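Local coordinates for sugar ABC transporter substrate-binding protein, BlMnBP1 (Bifidobacterium animalis subsp. lactis ATCC 27673, PDB 6I5R) that binds manno-oligosaccharides such as mannobiose and probably delivers them to an ABC transporter for uptake, at residues F217-L222 against D390-V395; A131-Y136 against D320-I325; E227-D232 against S399-N404. One frame throughout, in Å; residues are numbered along the deposited sequence.

Interaction 1: F217-L222 against D390-V395; sequences FMNQVL and DLLANV. With ZN (zinc ion), chain J.
A small apolar helix-helix contact, centred on Leu-392 against Met-218 and Leu-222, joins helix 217-224 to the first turn of helix 391-399. The short segment axes approach to 9.3 Å and cross at 69°. Leu-392 is the one residue of 390-395 that touches 217-222 directly, and it carries the largest share of the buried surface. Its chi1 of 176° swings CG away from the backbone N, which carries the two methyls to the other helix. Leu-392 CD1 meets Leu-222 CD2 at 3.7 Å, while Leu-392 CD2 lies 4.0 Å from Met-218 CG and also touches the amide oxygen of Asn-219, whose ND2 is bonded to Ala-382 O. Replacing Leu-392 with an alanine would remove both methyls and would probably leave a gap between the helices, with Met-218 and Leu-222 losing their apolar partner.

The backbone facing this leucine is irregular. Leu-222 N bonds to Phe-217 O at 2.8 Å, closing a wide pi-type turn, and thus does not serve Met-218 O, its usual alpha-helical acceptor. Met-218 O lies 3.7 Å from Leu-392 CD1, buried by the contact with no partner in the model. Asn-219 O, whose alpha-helical donor would come from Pro-223, four residues on, which has no N-H, takes water 1 at 2.9 Å; the same water accepts from Leu-392 N.

One turn apart, Asp-390 and Asn-394 hold the zinc ion together with Asp-107 and Ser-109. Asp-390 binds the zinc through both oxygens, OD2 at 2.1 Å, and Asn-394 OD1 lies 2.3 Å from the zinc. A bent bond from Asn-394 ND2 to Asp-390 OD2, from above the carboxylate plane, may add to the metal, the main restraint, in holding the amide's rotation. The chemistry therefore divides: apolar side chains and one bridging water join the helices, while the metal gathers polar ligands at the helix start.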
loop_
_atom_site.group_PDB
_atom_site.type_symbol
_atom_site.label_atom_id
_atom_site.label_comp_id
_atom_site.label_asym_id
_atom_site.label_seq_id
_atom_site.Cartn_x
_atom_site.Cartn_y
_atom_site.Cartn_z
ATOM N N PHE A 217 -4.316 15.905 4.548
ATOM C CA PHE A 217 -3.174 16.327 3.751
ATOM C C PHE A 217 -3.212 15.721 2.351
ATOM O O PHE A 217 -3.009 16.417 1.355
ATOM C CB PHE A 217 -1.862 15.932 4.415
ATOM C CG PHE A 217 -0.672 16.550 3.741
ATOM C CD1 PHE A 217 -0.294 17.849 4.054
ATOM C CD2 PHE A 217 0.007 15.879 2.745
ATOM C CE1 PHE A 217 0.761 18.443 3.415
ATOM C CE2 PHE A 217 1.083 16.482 2.099
ATOM C CZ PHE A 217 1.453 17.761 2.441
ATOM N N MET A 218 -3.460 14.416 2.267
ATOM C CA MET A 218 -3.355 13.721 0.987
ATOM C C MET A 218 -4.349 14.252 -0.036
ATOM O O MET A 218 -3.977 14.549 -1.171
ATOM C CB MET A 218 -3.587 12.220 1.172
ATOM C CG MET A 218 -3.524 11.480 -0.133
ATOM S SD MET A 218 -1.810 11.359 -0.704
ATOM C CE MET A 218 -1.296 9.918 0.200
ATOM N N ASN A 219 -5.632 14.299 0.319
ATOM C CA ASN A 219 -6.670 14.603 -0.661
ATOM C C ASN A 219 -7.048 16.073 -0.709
ATOM O O ASN A 219 -7.668 16.502 -1.682
ATOM C CB ASN A 219 -7.922 13.756 -0.381
ATOM C CG ASN A 219 -7.678 12.282 -0.650
ATOM O OD1 ASN A 219 -7.044 11.949 -1.648
ATOM N ND2 ASN A 219 -8.176 11.397 0.228
ATOM N N GLN A 220 -6.679 16.866 0.294
ATOM C CA GLN A 220 -7.032 18.278 0.281
ATOM C C GLN A 220 -5.803 19.177 0.168
ATOM O O GLN A 220 -5.719 20.001 -0.748
ATOM C CB GLN A 220 -7.845 18.659 1.529
ATOM C CG GLN A 220 -9.217 18.015 1.568
ATOM C CD GLN A 220 -10.088 18.500 2.723
ATOM O OE1 GLN A 220 -9.938 19.621 3.225
ATOM N NE2 GLN A 220 -11.010 17.665 3.137
ATOM N N VAL A 221 -4.837 19.044 1.077
ATOM C CA VAL A 221 -3.733 20.001 1.128
ATOM C C VAL A 221 -2.780 19.802 -0.046
ATOM O O VAL A 221 -2.434 20.748 -0.765
ATOM C CB VAL A 221 -2.980 19.881 2.467
ATOM C CG1 VAL A 221 -1.767 20.843 2.485
ATOM C CG2 VAL A 221 -3.917 20.136 3.638
ATOM N N LEU A 222 -2.299 18.577 -0.216
ATOM C CA LEU A 222 -1.307 18.279 -1.247
ATOM C C LEU A 222 -1.685 18.796 -2.624
ATOM O O LEU A 222 -0.864 19.507 -3.229
ATOM C CB LEU A 222 -1.063 16.762 -1.276
ATOM C CG LEU A 222 -0.066 16.187 -2.290
ATOM C CD1 LEU A 222 1.310 16.688 -2.049
ATOM C CD2 LEU A 222 -0.071 14.639 -2.208
ATOM N N ASP A 390 -11.560 14.432 -7.425
ATOM C CA ASP A 390 -10.694 14.111 -8.548
ATOM C C ASP A 390 -9.446 14.978 -8.589
ATOM O O ASP A 390 -8.595 14.795 -9.471
ATOM C CB ASP A 390 -11.490 14.284 -9.851
ATOM C CG ASP A 390 -10.796 13.661 -11.039
ATOM O OD1 ASP A 390 -10.043 12.688 -10.840
ATOM O OD2 ASP A 390 -10.990 14.131 -12.180
ATOM N N LEU A 391 -9.314 15.918 -7.654
ATOM C CA LEU A 391 -8.267 16.918 -7.770
ATOM C C LEU A 391 -6.879 16.291 -7.623
ATOM O O LEU A 391 -5.968 16.608 -8.395
ATOM C CB LEU A 391 -8.481 18.008 -6.718
ATOM C CG LEU A 391 -7.443 19.109 -6.834
ATOM C CD1 LEU A 391 -7.641 19.881 -8.130
ATOM C CD2 LEU A 391 -7.502 20.035 -5.641
ATOM N N LEU A 392 -6.704 15.394 -6.662
ATOM C CA LEU A 392 -5.387 14.778 -6.489
ATOM C C LEU A 392 -5.010 13.962 -7.719
ATOM O O LEU A 392 -3.875 14.029 -8.197
ATOM C CB LEU A 392 -5.337 13.900 -5.238
ATOM C CG LEU A 392 -3.999 13.155 -5.058
ATOM C CD1 LEU A 392 -2.833 14.076 -4.680
ATOM C CD2 LEU A 392 -4.218 12.048 -4.031
ATOM N N ALA A 393 -5.946 13.165 -8.237
ATOM C CA ALA A 393 -5.631 12.341 -9.396
ATOM C C ALA A 393 -5.207 13.204 -10.578
ATOM O O ALA A 393 -4.275 12.854 -11.315
ATOM C CB ALA A 393 -6.833 11.468 -9.763
ATOM N N ASN A 394 -5.855 14.360 -10.749
ATOM C CA ASN A 394 -5.613 15.208 -11.900
ATOM C C ASN A 394 -4.313 15.989 -11.774
ATOM O O ASN A 394 -3.582 16.151 -12.753
ATOM C CB ASN A 394 -6.793 16.156 -12.074
ATOM C CG ASN A 394 -8.053 15.443 -12.530
ATOM O OD1 ASN A 394 -8.079 14.217 -12.767
ATOM N ND2 ASN A 394 -9.126 16.194 -12.581
ATOM N N VAL A 395 -4.016 16.503 -10.586
ATOM C CA VAL A 395 -2.723 17.146 -10.393
ATOM C C VAL A 395 -1.617 16.119 -10.541
ATOM O O VAL A 395 -0.538 16.416 -11.067
ATOM C CB VAL A 395 -2.672 17.830 -9.014
ATOM C CG1 VAL A 395 -1.260 18.332 -8.706
ATOM C CG2 VAL A 395 -3.715 18.962 -8.933
HETATM ZN ZN ZN J . -9.727 12.662 -13.019
HETATM O O HOH W 1 -8.494 15.184 -4.112
HETATM O O HOH W 2 -9.853 14.327 -14.345
#

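Interaction 2: A131-Y136 against D320-I325. With BMA (beta-D-mannopyranose), chain B.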
loop_
_atom_site.group_PDB
_atom_site.type_symbol
_atom_site.label_atom_id
_atom_site.label_comp_id
_atom_site.label_asym_id
_atom_site.label_seq_id
_atom_site.Cartn_x
_atom_site.Cartn_y
_atom_site.Cartn_z
ATOM N N ALA A 131 -14.644 2.912 2.642
ATOM C CA ALA A 131 -15.568 2.848 1.525
ATOM C C ALA A 131 -15.362 3.971 0.529
ATOM O O ALA A 131 -15.715 3.801 -0.635
ATOM C CB ALA A 131 -17.022 2.874 2.020
ATOM N N ASP A 132 -14.786 5.092 0.943
ATOM C CA ASP A 132 -14.604 6.232 0.057
ATOM C C ASP A 132 -13.212 6.291 -0.541
ATOM O O ASP A 132 -12.880 7.273 -1.222
ATOM C CB ASP A 132 -14.910 7.535 0.823
ATOM C CG ASP A 132 -13.923 7.805 1.928
ATOM O OD1 ASP A 132 -12.964 7.026 2.086
ATOM O OD2 ASP A 132 -14.092 8.804 2.676
ATOM N N GLU A 133 -12.381 5.277 -0.285
ATOM C CA GLU A 133 -11.021 5.279 -0.812
ATOM C C GLU A 133 -11.026 5.062 -2.322
ATOM O O GLU A 133 -10.360 5.786 -3.070
ATOM C CB GLU A 133 -10.202 4.206 -0.085
ATOM C CG GLU A 133 -8.752 4.131 -0.454
ATOM C CD GLU A 133 -8.049 2.999 0.293
ATOM O OE1 GLU A 133 -8.300 1.839 -0.065
ATOM O OE2 GLU A 133 -7.261 3.252 1.231
ATOM N N LYS A 134 -11.782 4.072 -2.790
ATOM C CA LYS A 134 -11.934 3.823 -4.228
ATOM C C LYS A 134 -13.378 4.111 -4.614
ATOM O O LYS A 134 -14.162 3.208 -4.872
ATOM C CB LYS A 134 -11.542 2.401 -4.580
ATOM C CG LYS A 134 -10.193 1.984 -4.036
ATOM C CD LYS A 134 -9.053 2.619 -4.808
ATOM C CE LYS A 134 -7.718 2.019 -4.432
ATOM N NZ LYS A 134 -6.613 2.685 -5.127
ATOM N N ALA A 135 -13.723 5.396 -4.621
ATOM C CA ALA A 135 -15.079 5.830 -4.893
ATOM C C ALA A 135 -15.043 7.076 -5.769
ATOM O O ALA A 135 -14.020 7.774 -5.870
ATOM C CB ALA A 135 -15.848 6.078 -3.586
ATOM N N TYR A 136 -16.183 7.344 -6.405
ATOM C CA TYR A 136 -16.279 8.511 -7.273
ATOM C C TYR A 136 -17.741 8.838 -7.536
ATOM O O TYR A 136 -18.567 7.930 -7.680
ATOM C CB TYR A 136 -15.580 8.305 -8.626
ATOM C CG TYR A 136 -15.375 9.627 -9.300
ATOM C CD1 TYR A 136 -14.345 10.430 -8.900
ATOM C CD2 TYR A 136 -16.217 10.081 -10.288
ATOM C CE1 TYR A 136 -14.135 11.644 -9.454
ATOM C CE2 TYR A 136 -16.017 11.321 -10.865
ATOM C CZ TYR A 136 -14.970 12.096 -10.423
ATOM O OH TYR A 136 -14.691 13.345 -10.941
ATOM N N ASP A 320 -4.387 -1.708 1.073
ATOM C CA ASP A 320 -3.220 -2.122 0.300
ATOM C C ASP A 320 -3.545 -2.191 -1.189
ATOM O O ASP A 320 -2.982 -1.439 -1.995
ATOM C CB ASP A 320 -2.714 -3.469 0.817
ATOM C CG ASP A 320 -1.667 -4.069 -0.081
ATOM O OD1 ASP A 320 -0.574 -3.480 -0.241
ATOM O OD2 ASP A 320 -1.917 -5.139 -0.619
ATOM N N TYR A 321 -4.508 -3.035 -1.547
ATOM C CA TYR A 321 -4.990 -3.220 -2.910
ATOM C C TYR A 321 -6.474 -3.541 -2.827
ATOM O O TYR A 321 -6.891 -4.321 -1.966
ATOM C CB TYR A 321 -4.265 -4.363 -3.608
ATOM C CG TYR A 321 -3.203 -3.960 -4.604
ATOM C CD1 TYR A 321 -3.520 -3.226 -5.739
ATOM C CD2 TYR A 321 -1.888 -4.356 -4.431
ATOM C CE1 TYR A 321 -2.572 -2.897 -6.667
ATOM C CE2 TYR A 321 -0.921 -4.006 -5.347
ATOM C CZ TYR A 321 -1.269 -3.290 -6.478
ATOM O OH TYR A 321 -0.295 -2.953 -7.411
ATOM N N SER A 322 -7.274 -2.928 -3.693
ATOM C CA SER A 322 -8.714 -3.096 -3.621
ATOM C C SER A 322 -9.221 -3.980 -4.750
ATOM O O SER A 322 -8.739 -3.892 -5.881
ATOM C CB SER A 322 -9.421 -1.746 -3.681
ATOM O OG SER A 322 -9.184 -1.026 -2.488
ATOM N N TYR A 323 -10.219 -4.803 -4.432
ATOM C CA TYR A 323 -10.890 -5.601 -5.451
ATOM C C TYR A 323 -11.806 -4.748 -6.319
ATOM O O TYR A 323 -12.647 -4.007 -5.798
ATOM C CB TYR A 323 -11.743 -6.674 -4.822
ATOM C CG TYR A 323 -11.104 -7.550 -3.795
ATOM C CD1 TYR A 323 -10.311 -8.620 -4.172
ATOM C CD2 TYR A 323 -11.300 -7.318 -2.452
ATOM C CE1 TYR A 323 -9.744 -9.428 -3.250
ATOM C CE2 TYR A 323 -10.748 -8.134 -1.509
ATOM C CZ TYR A 323 -9.958 -9.176 -1.907
ATOM O OH TYR A 323 -9.417 -9.984 -0.976
ATOM N N GLY A 324 -11.667 -4.884 -7.640
ATOM C CA GLY A 324 -12.590 -4.277 -8.572
ATOM C C GLY A 324 -13.076 -5.309 -9.568
ATOM O O GLY A 324 -12.366 -6.255 -9.906
ATOM N N ILE A 325 -14.314 -5.111 -10.020
ATOM C CA ILE A 325 -15.026 -6.047 -10.888
ATOM C C ILE A 325 -15.201 -5.418 -12.263
ATOM O O ILE A 325 -15.588 -4.249 -12.383
ATOM C CB ILE A 325 -16.396 -6.437 -10.299
ATOM C CG1 ILE A 325 -16.201 -7.159 -8.963
ATOM C CG2 ILE A 325 -17.161 -7.339 -11.239
ATOM C CD1 ILE A 325 -17.428 -7.264 -8.131
HETATM C C1 BMA B . 3.769 -6.715 -3.206
HETATM C C2 BMA B . 3.568 -5.511 -4.174
HETATM C C3 BMA B . 3.137 -4.327 -3.365
HETATM C C4 BMA B . 2.004 -4.683 -2.408
HETATM C C5 BMA B . 2.386 -5.871 -1.524
HETATM C C6 BMA B . 1.245 -6.290 -0.618
HETATM O O2 BMA B . 2.479 -5.743 -5.065
HETATM O O3 BMA B . 2.723 -3.224 -4.177
HETATM O O4 BMA B . 1.772 -3.568 -1.588
HETATM O O5 BMA B . 2.691 -6.977 -2.389
HETATM O O6 BMA B . 0.133 -6.765 -1.395
HETATM O O HOH W 3 -10.545 0.515 -0.890
HETATM O O HOH W 4 -6.692 0.088 -1.730
HETATM O O HOH W 5 -4.693 0.525 -3.517
#
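Between Glu-133, Lys-134 and Ser-322 no flat group is stacked on another. The carboxylate of Glu-133 presents one oxygen, OE1, to Ser-322 through two waters, and its other oxygen, OE2, accepts from Gly-319 N. The Tyr-321 ring, on the sugar side, has mannose O2 at its edge and near its plane, 3.8 Å from Tyr-321 CE2, and meets Tyr-83 edge-to-face.

Evidence for an indirect polar link comes from distances: Glu-133 OE1 and Ser-322 OG are 3.9 Å apart, without a direct hydrogen bond. Water 3 donates to Glu-133 OE1 at 2.7 Å and is also bonded to Ser-322 OG, and water 4 repeats the bridge. Glu-133 reaches them with an extended chain, CG anti to the backbone N (chi1 -177°). Lys-134 instead bends at chi2 (-74°), which lays its aliphatic part beside the serine, with Lys-134 CG 3.5 Å from Ser-322 OG. Its NZ makes a weak bond to water 5, which donates to Asp-320 O at 3.0 Å.

Asp-320 turns the other way, into the glycan pocket. Asp-320 OD1 accepts from mannose O4 at 2.7 Å and Asp-320 OD2 from mannose O6 at 2.7 Å, a two-pronged grip on the sugar; Asn-145 ND2, a second donor to OD2, probably helps position the carboxylate.

In the fold, strand 314-325 runs antiparallel to both strand 139-155 and strand 100-102, with helix 331-346 packed on Tyr-323 and Ile-325. The backbone of Lys-134 bonds to Tyr-141 and Gly-142 of strand 139-155, which thus lies alongside both segments.

Interaction 3: E227-D232 against S399-N404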
loop_
_atom_site.group_PDB
_atom_site.type_symbol
_atom_site.label_atom_id
_atom_site.label_comp_id
_atom_site.label_asym_id
_atom_site.label_seq_id
_atom_site.Cartn_x
_atom_site.Cartn_y
_atom_site.Cartn_z
ATOM N N GLU A 227 4.040 23.949 -3.739
ATOM C CA GLU A 227 5.367 23.371 -3.506
ATOM C C GLU A 227 5.358 22.524 -2.235
ATOM O O GLU A 227 6.012 22.851 -1.226
ATOM C CB GLU A 227 6.435 24.461 -3.443
ATOM C CG GLU A 227 6.623 25.244 -4.716
ATOM C CD GLU A 227 7.917 26.062 -4.695
ATOM O OE1 GLU A 227 7.973 27.117 -4.001
ATOM O OE2 GLU A 227 8.896 25.624 -5.340
ATOM N N PRO A 228 4.683 21.371 -2.280
ATOM C CA PRO A 228 4.547 20.542 -1.070
ATOM C C PRO A 228 5.795 19.770 -0.688
ATOM O O PRO A 228 5.838 19.212 0.413
ATOM C CB PRO A 228 3.411 19.579 -1.425
ATOM C CG PRO A 228 3.498 19.449 -2.956
ATOM C CD PRO A 228 3.954 20.816 -3.442
ATOM N N PHE A 229 6.792 19.705 -1.553
ATOM C CA PHE A 229 7.991 18.937 -1.283
ATOM C C PHE A 229 9.105 19.776 -0.684
ATOM O O PHE A 229 10.148 19.220 -0.335
ATOM C CB PHE A 229 8.426 18.260 -2.571
ATOM C CG PHE A 229 7.312 17.489 -3.207
ATOM C CD1 PHE A 229 6.753 16.393 -2.556
ATOM C CD2 PHE A 229 6.787 17.873 -4.422
ATOM C CE1 PHE A 229 5.701 15.668 -3.154
ATOM C CE2 PHE A 229 5.749 17.174 -4.996
ATOM C CZ PHE A 229 5.208 16.072 -4.371
ATOM N N LYS A 230 8.857 21.068 -0.485
ATOM C CA LYS A 230 9.817 21.929 0.167
ATOM C C LYS A 230 9.963 21.565 1.640
ATOM O O LYS A 230 9.039 21.067 2.284
ATOM C CB LYS A 230 9.403 23.405 0.036
ATOM C CG LYS A 230 8.208 23.833 0.858
ATOM C CD LYS A 230 7.902 25.342 0.653
ATOM C CE LYS A 230 9.078 26.256 1.130
ATOM N NZ LYS A 230 9.209 26.314 2.605
ATOM N N LYS A 231 11.144 21.852 2.175
ATOM C CA LYS A 231 11.365 21.715 3.603
ATOM C C LYS A 231 10.409 22.622 4.361
ATOM O O LYS A 231 10.189 23.776 3.976
ATOM C CB LYS A 231 12.816 22.080 3.938
ATOM C CG LYS A 231 13.193 21.944 5.410
ATOM C CD LYS A 231 14.543 22.613 5.719
ATOM C CE LYS A 231 15.742 21.985 5.001
ATOM N NZ LYS A 231 16.987 22.789 5.351
ATOM N N ASP A 232 9.861 22.094 5.452
ATOM C CA ASP A 232 8.976 22.859 6.327
ATOM C C ASP A 232 9.860 23.669 7.279
ATOM O O ASP A 232 10.582 23.099 8.094
ATOM C CB ASP A 232 8.030 21.937 7.096
ATOM C CG ASP A 232 7.061 22.711 7.961
ATOM O OD1 ASP A 232 6.148 23.354 7.400
ATOM O OD2 ASP A 232 7.243 22.728 9.192
ATOM N N SER A 399 1.216 16.572 -13.306
ATOM C CA SER A 399 2.561 16.769 -12.801
ATOM C C SER A 399 3.514 15.689 -13.270
ATOM O O SER A 399 4.732 15.902 -13.235
ATOM C CB SER A 399 2.558 16.756 -11.280
ATOM O OG SER A 399 2.384 15.426 -10.819
ATOM N N GLU A 400 2.990 14.520 -13.612
ATOM C CA GLU A 400 3.769 13.331 -13.945
ATOM C C GLU A 400 4.546 12.785 -12.751
ATOM O O GLU A 400 5.537 12.072 -12.930
ATOM C CB GLU A 400 4.719 13.612 -15.123
ATOM C CG GLU A 400 3.983 14.028 -16.417
ATOM C CD GLU A 400 3.388 12.862 -17.148
ATOM O OE1 GLU A 400 3.351 12.901 -18.403
ATOM O OE2 GLU A 400 2.922 11.913 -16.475
ATOM N N LEU A 401 4.132 13.122 -11.525
ATOM C CA LEU A 401 4.830 12.659 -10.333
ATOM C C LEU A 401 4.231 11.394 -9.750
ATOM O O LEU A 401 4.930 10.657 -9.039
ATOM C CB LEU A 401 4.803 13.733 -9.251
ATOM C CG LEU A 401 5.598 14.985 -9.561
ATOM C CD1 LEU A 401 5.614 15.865 -8.331
ATOM C CD2 LEU A 401 6.996 14.647 -9.910
ATOM N N GLY A 402 2.951 11.141 -10.004
ATOM C CA GLY A 402 2.392 9.864 -9.611
ATOM C C GLY A 402 2.626 9.572 -8.146
ATOM O O GLY A 402 3.106 8.488 -7.784
ATOM N N ILE A 403 2.270 10.541 -7.308
ATOM C CA ILE A 403 2.388 10.401 -5.862
ATOM C C ILE A 403 1.427 9.331 -5.373
ATOM O O ILE A 403 0.206 9.480 -5.497
ATOM C CB ILE A 403 2.114 11.737 -5.163
ATOM C CG1 ILE A 403 3.161 12.765 -5.601
ATOM C CG2 ILE A 403 2.056 11.541 -3.654
ATOM C CD1 ILE A 403 4.570 12.473 -5.093
ATOM N N ASN A 404 1.978 8.267 -4.783
ATOM C CA ASN A 404 1.186 7.169 -4.224
ATOM C C ASN A 404 0.292 6.533 -5.291
ATOM O O ASN A 404 -0.773 5.991 -4.979
ATOM C CB ASN A 404 0.367 7.658 -3.020
ATOM C CG ASN A 404 0.176 6.583 -1.967
ATOM O OD1 ASN A 404 1.083 5.785 -1.696
ATOM N ND2 ASN A 404 -1.017 6.545 -1.378
#
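One aromatic ring, that of Phe-229, makes every contact from its side, meeting a methyl from each of two residues, Leu-401 and Ile-403. The backbones stay well apart: the nearest CA pair, Phe-229 and Ile-403, is separated by 11.2 Å, so the side chains span the distance from opposite directions. Leu-401 CD1 comes to 3.6 Å from Phe-229 CE2. Ile-403 CD1 sits 3.7 Å from Phe-229 CZ, its approach, like the leucine's, oblique to the ring. The ring's placement follows from chi1 of -52°, which sets CG beside the backbone N, and Pro-228 CG sits over the rim of one face, 3.8 Å above the plane of the Phe-229 ring.

The opposing loop is shaped by positive-phi residues and one side-chain-to-backbone bond. Glu-400 leaves the helix with positive phi, and Ser-399 OG accepts from Leu-401 N at 3.0 Å, an ST turn with an N-H...OG angle of 153°. Gly-402, also at positive phi, separates the two apolar residues, and Leu-401 and Ile-403 both point toward the phenylalanine.

All three touching residues are buried. Phe-229 lies in the loop between helices 217-224 and 239-252, where Trp-432 and Trp-436 of helix 425-443 meet its ring edge-to-face. The other loop leads from helix 391-399 to helix 409-420, with Ile-403 also touching Tyr-244 of helix 239-252 and Leu-222 of helix 217-224.

In the fold
From the N terminus, the first partners come in the order 131-136, 217-222 and 227-232, and the second in the same order, 320-325, 390-395 and 399-404. Interaction 2 closes first, then interaction 1, then interaction 3; every pair crosses and none nests. Interactions 1 and 3 follow each other along both chain runs, with centres 11 Å apart, and touch where Leu-222 meets Pro-228. They tie the region of helix 217-224 to the stretch beginning at helix 391-399. Interaction 2 links the run 131-136 to strand 314-325 of the same sheet, beside the glycan pocket, and Tyr-136 OH touches Asp-390 CB of interaction 1 at 3.5 Å.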